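Local atomic coordinates of histidinol dehydrogenase (Elizabethkingia anophelis NUHP1, PDB entry 6AN0), a protein that probably catalyses the two successive NAD-dependent oxidations that convert L-histidinol through L-histidinaldehyde to L-histidine, the last step of histidine biosynthesis. Residues G384-L387 / D388-I391; K46-K49 / D50-L53. One frame throughout, in Å; residues are numbered along the deposited sequence.

Contact 1: G384-L387 / D388-I391. With EDO (1,2-ethanediol), chain D.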
ATOM      1  N   GLY A 384       4.230  -6.806  -5.919  1.00 21.32           N
ATOM      2  CA  GLY A 384       3.455  -8.015  -5.719  1.00 22.68           C
ATOM      3  C   GLY A 384       3.152  -8.230  -4.248  1.00 20.82           C
ATOM      4  O   GLY A 384       3.795  -7.658  -3.360  1.00 21.46           O
ATOM      5  N   VAL A 385       2.128  -9.041  -3.980  1.00 17.89           N
ATOM      6  CA  VAL A 385       1.826  -9.389  -2.591  1.00 21.70           C
ATOM      7  C   VAL A 385       3.052 -10.025  -1.937  1.00 20.96           C
ATOM      8  O   VAL A 385       3.772 -10.816  -2.559  1.00 19.66           O
ATOM      9  CB  VAL A 385       0.603 -10.320  -2.530  1.00 18.96           C
ATOM     10  CG1 VAL A 385       0.429 -10.910  -1.127  1.00 17.63           C
ATOM     11  CG2 VAL A 385      -0.663  -9.539  -2.922  1.00 20.46           C
ATOM     12  N   SER A 386       3.300  -9.675  -0.675  1.00 16.12           N
ATOM     13  CA  SER A 386       4.398 -10.275   0.094  1.00 17.33           C
ATOM     14  C   SER A 386       4.013 -10.264   1.567  1.00 19.35           C
ATOM     15  O   SER A 386       2.892  -9.900   1.933  1.00 17.73           O
ATOM     16  CB  SER A 386       5.718  -9.527  -0.146  1.00 20.10           C
ATOM     17  OG  SER A 386       5.703  -8.252   0.500  1.00 22.05           O
ATOM     18  N   LEU A 387       4.947 -10.672   2.429  1.00 17.43           N
ATOM     19  CA  LEU A 387       4.677 -10.581   3.859  1.00 17.50           C
ATOM     20  C   LEU A 387       4.291  -9.153   4.254  1.00 16.25           C
ATOM     21  O   LEU A 387       3.417  -8.957   5.111  1.00 18.36           O
ATOM     22  CB  LEU A 387       5.903 -11.046   4.651  1.00 20.93           C
ATOM     23  CG  LEU A 387       5.646 -11.205   6.140  1.00 26.83           C
ATOM     24  CD1 LEU A 387       4.708 -12.359   6.384  1.00 29.10           C
ATOM     25  CD2 LEU A 387       6.989 -11.439   6.813  1.00 28.76           C
ATOM     26  N   ASP A 388       4.930  -8.149   3.624  1.00 16.14           N
ATOM     27  CA  ASP A 388       4.635  -6.737   3.882  1.00 19.57           C
ATOM     28  C   ASP A 388       3.159  -6.396   3.704  1.00 21.50           C
ATOM     29  O   ASP A 388       2.670  -5.422   4.293  1.00 19.95           O
ATOM     30  CB  ASP A 388       5.411  -5.826   2.926  1.00 19.33           C
ATOM     31  CG  ASP A 388       6.912  -6.056   2.944  1.00 25.98           C
ATOM     32  OD1 ASP A 388       7.382  -7.064   3.506  1.00 38.76           O
ATOM     33  OD2 ASP A 388       7.619  -5.211   2.360  1.00 30.05           O
ATOM     34  N   SER A 389       2.456  -7.128   2.833  1.00 18.86           N
ATOM     35  CA  SER A 389       1.065  -6.810   2.532  1.00 17.75           C
ATOM     36  C   SER A 389       0.133  -7.112   3.695  1.00 18.34           C
ATOM     37  O   SER A 389      -1.010  -6.646   3.690  1.00 17.28           O
ATOM     38  CB  SER A 389       0.586  -7.595   1.295  1.00 15.27           C
ATOM     39  OG  SER A 389       1.514  -7.501   0.235  1.00 18.01           O
ATOM     40  N   PHE A 390       0.584  -7.893   4.674  1.00 18.79           N
ATOM     41  CA  PHE A 390      -0.297  -8.418   5.708  1.00 18.10           C
ATOM     42  C   PHE A 390      -0.030  -7.812   7.077  1.00 16.04           C
ATOM     43  O   PHE A 390      -0.624  -8.256   8.070  1.00 18.90           O
ATOM     44  CB  PHE A 390      -0.163  -9.945   5.763  1.00 18.69           C
ATOM     45  CG  PHE A 390      -0.662 -10.633   4.514  1.00 18.60           C
ATOM     46  CD1 PHE A 390      -1.999 -11.019   4.407  1.00 18.50           C
ATOM     47  CD2 PHE A 390       0.193 -10.858   3.442  1.00 19.46           C
ATOM     48  CE1 PHE A 390      -2.469 -11.646   3.262  1.00 18.46           C
ATOM     49  CE2 PHE A 390      -0.263 -11.479   2.289  1.00 18.16           C
ATOM     50  CZ  PHE A 390      -1.607 -11.873   2.202  1.00 15.74           C
ATOM     51  N   ILE A 391       0.842  -6.806   7.158  1.00 19.23           N
ATOM     52  CA  ILE A 391       1.272  -6.236   8.425  1.00 18.08           C
ATOM     53  C   ILE A 391       1.150  -4.721   8.373  1.00 19.54           C
ATOM     54  O   ILE A 391       1.029  -4.117   7.306  1.00 19.35           O
ATOM     55  CB  ILE A 391       2.727  -6.632   8.759  1.00 19.22           C
ATOM     56  CG1 ILE A 391       3.664  -6.142   7.646  1.00 20.79           C
ATOM     57  CG2 ILE A 391       2.832  -8.133   8.916  1.00 18.66           C
ATOM     58  CD1 ILE A 391       5.159  -6.258   7.988  1.00 24.02           C
TER
HETATM   59  C1  EDO D 503       0.948  -5.281  -2.400  0.65 28.30           C
HETATM   60  O1  EDO D 503       1.699  -5.084  -1.195  0.65 26.70           O
HETATM   61  C2  EDO D 503      -0.382  -5.867  -1.945  0.65 24.08           C
HETATM   62  O2  EDO D 503      -0.855  -5.023  -0.906  0.65  7.31           O
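With chi1 at -48°, S389 lays its OG beside its own backbone N and reaches back to the N of S386, while S386 (chi1 72°) turns its OG toward the backbone N of D388. The two serines meet at a short 3-10 turn, 387-389, in the loop that leads from helix 360-365 to strand 391-399. Two backbone bonds close it, S389 N to S386 O at 2.9 Å and F390 N to L387 O at 3.1 Å. The serine hydroxyls add side-chain bonds to the turn. S386 N gives S389 OG a nearly straight bond (3.0 Å, 168°), whereas the bond from D388 N to S386 OG, the link of an ST turn, is weak at 3.2 Å. S389 OG is also bonded to O1 of the ethanediol, 2.8 Å off, which in turn bonds to the backbone O of D235. The carboxylate of D388 turns to the second subunit: its OD2 makes a salt bridge to K393 there. K393 is among the residues of the pocket that holds a bound histidine, and the side chain of I391 comes within about 4 Å of a bound histidine. F390 is buried, stacked on F213 and packed against helix 142-154. V385 crosses it at about a right angle, CG1 lying 3.5 Å from CE2 of F390, while the S386 O meets the ring's edge, 3.2 Å from F390 CD2.

Contact 2: K46-K49 / D50-L53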
ATOM      1  N   LYS A  46     -25.656  -4.414   3.457  1.00 28.35           N
ATOM      2  CA  LYS A  46     -25.792  -3.657   4.701  1.00 33.72           C
ATOM      3  C   LYS A  46     -27.152  -3.877   5.355  1.00 33.66           C
ATOM      4  O   LYS A  46     -27.243  -4.005   6.583  1.00 32.49           O
ATOM      5  CB  LYS A  46     -25.586  -2.169   4.424  1.00 37.15           C
ATOM      6  CG  LYS A  46     -24.739  -1.440   5.436  1.00 53.68           C
ATOM      7  CD  LYS A  46     -24.461  -0.029   4.939  1.00 57.99           C
ATOM      8  CE  LYS A  46     -23.975  -0.054   3.491  1.00 57.02           C
ATOM      9  NZ  LYS A  46     -23.968   1.293   2.851  1.00 60.84           N
ATOM     10  N   ASN A  47     -28.224  -3.904   4.561  1.00 27.93           N
ATOM     11  CA  ASN A  47     -29.556  -3.980   5.148  1.00 37.18           C
ATOM     12  C   ASN A  47     -30.008  -5.411   5.419  1.00 38.73           C
ATOM     13  O   ASN A  47     -30.667  -5.662   6.430  1.00 36.46           O
ATOM     14  CB  ASN A  47     -30.592  -3.285   4.249  1.00 34.25           C
ATOM     15  CG  ASN A  47     -30.374  -1.784   4.149  1.00 41.85           C
ATOM     16  OD1 ASN A  47     -29.860  -1.150   5.073  1.00 48.75           O
ATOM     17  ND2 ASN A  47     -30.762  -1.209   3.018  1.00 37.49           N
ATOM     18  N   GLU A  48     -29.685  -6.357   4.537  1.00 27.98           N
ATOM     19  CA  GLU A  48     -30.233  -7.701   4.636  1.00 33.88           C
ATOM     20  C   GLU A  48     -29.199  -8.759   4.997  1.00 30.07           C
ATOM     21  O   GLU A  48     -29.586  -9.904   5.247  1.00 32.44           O
ATOM     22  CB  GLU A  48     -30.914  -8.103   3.314  1.00 34.85           C
ATOM     23  CG  GLU A  48     -32.053  -7.189   2.862  1.00 40.30           C
ATOM     24  CD  GLU A  48     -33.269  -7.232   3.776  1.00 53.57           C
ATOM     25  OE1 GLU A  48     -33.383  -8.164   4.605  1.00 45.02           O
ATOM     26  OE2 GLU A  48     -34.119  -6.323   3.657  1.00 57.16           O
ATOM     27  N   LYS A  49     -27.905  -8.410   5.013  1.00 26.96           N
ATOM     28  CA  LYS A  49     -26.833  -9.280   5.495  1.00 27.31           C
ATOM     29  C   LYS A  49     -26.888 -10.684   4.896  1.00 32.00           C
ATOM     30  O   LYS A  49     -26.849 -10.825   3.667  1.00 25.72           O
ATOM     31  CB  LYS A  49     -26.851  -9.313   7.022  1.00 29.77           C
ATOM     32  CG  LYS A  49     -26.727  -7.909   7.625  1.00 35.06           C
ATOM     33  CD  LYS A  49     -26.932  -7.902   9.122  1.00 40.27           C
ATOM     34  CE  LYS A  49     -27.088  -6.478   9.642  1.00 54.24           C
ATOM     35  NZ  LYS A  49     -25.940  -5.609   9.252  1.00 50.05           N
ATOM     36  N   ASP A  50     -26.942 -11.728   5.740  1.00 26.04           N
ATOM     37  CA  ASP A  50     -26.914 -13.100   5.225  1.00 25.09           C
ATOM     38  C   ASP A  50     -28.032 -13.353   4.220  1.00 27.58           C
ATOM     39  O   ASP A  50     -27.872 -14.163   3.300  1.00 28.58           O
ATOM     40  CB  ASP A  50     -27.050 -14.113   6.367  1.00 31.00           C
ATOM     41  CG  ASP A  50     -25.722 -14.454   7.029  1.00 30.08           C
ATOM     42  OD1 ASP A  50     -24.670 -13.904   6.626  1.00 31.81           O
ATOM     43  OD2 ASP A  50     -25.738 -15.288   7.962  1.00 34.44           O
ATOM     44  N   LYS A  51     -29.180 -12.703   4.395  1.00 27.64           N
ATOM     45  CA  LYS A  51     -30.277 -12.942   3.461  1.00 31.01           C
ATOM     46  C   LYS A  51     -29.921 -12.426   2.076  1.00 34.56           C
ATOM     47  O   LYS A  51     -30.242 -13.067   1.068  1.00 32.70           O
ATOM     48  CB  LYS A  51     -31.565 -12.302   3.967  1.00 33.10           C
ATOM     49  CG  LYS A  51     -32.221 -13.065   5.105  1.00 32.21           C
ATOM     50  CD  LYS A  51     -33.557 -12.452   5.494  1.00 43.58           C
ATOM     51  CE  LYS A  51     -33.382 -11.042   6.018  1.00 53.51           C
ATOM     52  NZ  LYS A  51     -34.646 -10.504   6.601  1.00 69.86           N
ATOM     53  N   ALA A  52     -29.237 -11.278   2.013  1.00 29.78           N
ATOM     54  CA  ALA A  52     -28.748 -10.770   0.735  1.00 30.20           C
ATOM     55  C   ALA A  52     -27.726 -11.716   0.111  1.00 31.13           C
ATOM     56  O   ALA A  52     -27.784 -11.988  -1.096  1.00 26.02           O
ATOM     57  CB  ALA A  52     -28.144  -9.375   0.921  1.00 31.71           C
ATOM     58  N   LEU A  53     -26.771 -12.216   0.912  1.00 26.08           N
ATOM     59  CA  LEU A  53     -25.805 -13.183   0.398  1.00 26.10           C
ATOM     60  C   LEU A  53     -26.505 -14.377  -0.240  1.00 25.20           C
ATOM     61  O   LEU A  53     -26.169 -14.792  -1.357  1.00 30.79           O
ATOM     62  CB  LEU A  53     -24.875 -13.663   1.516  1.00 29.90           C
ATOM     63  CG  LEU A  53     -23.534 -12.979   1.680  1.00 37.87           C
ATOM     64  CD1 LEU A  53     -22.816 -13.607   2.856  1.00 32.06           C
ATOM     65  CD2 LEU A  53     -22.696 -13.071   0.397  1.00 34.27           C
TER
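Backbone bonds tie E48 and K49 to the first turn of the next helix at this helix-to-helix corner, where helix 35-48 ends and helix 50-61 begins after the single residue K49. K49 turns the chain with a positive phi of 50° and sits at the N-cap position of the second helix. Its O takes a bond from L53 N (3.1 Å, 164°). The bond from K51 N to E48 O, 3.0 Å, is more bent at 133°. Charge adds a side-chain link: E48, folded at its second torsion, and K51, folded at its third, bring E48 OE1 to 3.3 Å from K51 NZ, with K51 CE just as near. K49 sends its NZ back along the first helix to a weak bond with K46 O. Apolar contact is slight, E48 CB meeting A52 CB at 3.9 Å. Away from the corner, D50 bonds through its carboxylate to T203 and T205, and L53 packs near Q194, a predicted NAD-binding residue. K51 is exposed and E48 partly so, and both touch a crystal neighbour, so their pairing may differ in solution, and the backbone bonds probably define the corner more than the charges do.

Both contacts are tight local turns where one element hands over to another, yet they share no element and stand about 31 Å apart between centres. Contact 1 lies about 9 Å from the centre of the chain, half of its residues buried, against the second subunit and close to bound histidine. Contact 2 is peripheral, about 29 Å out, and no other chain of the assembly touches it. Chemistry follows place: 384-391 relies on serine hydroxyls bonding to backbone N-H groups and on a buried aromatic ring, whereas 46-53 combines helix-end backbone bonds with a lysine-glutamate salt bridge at the surface, while the buried L53 lies near Q194, a predicted NAD-binding residue.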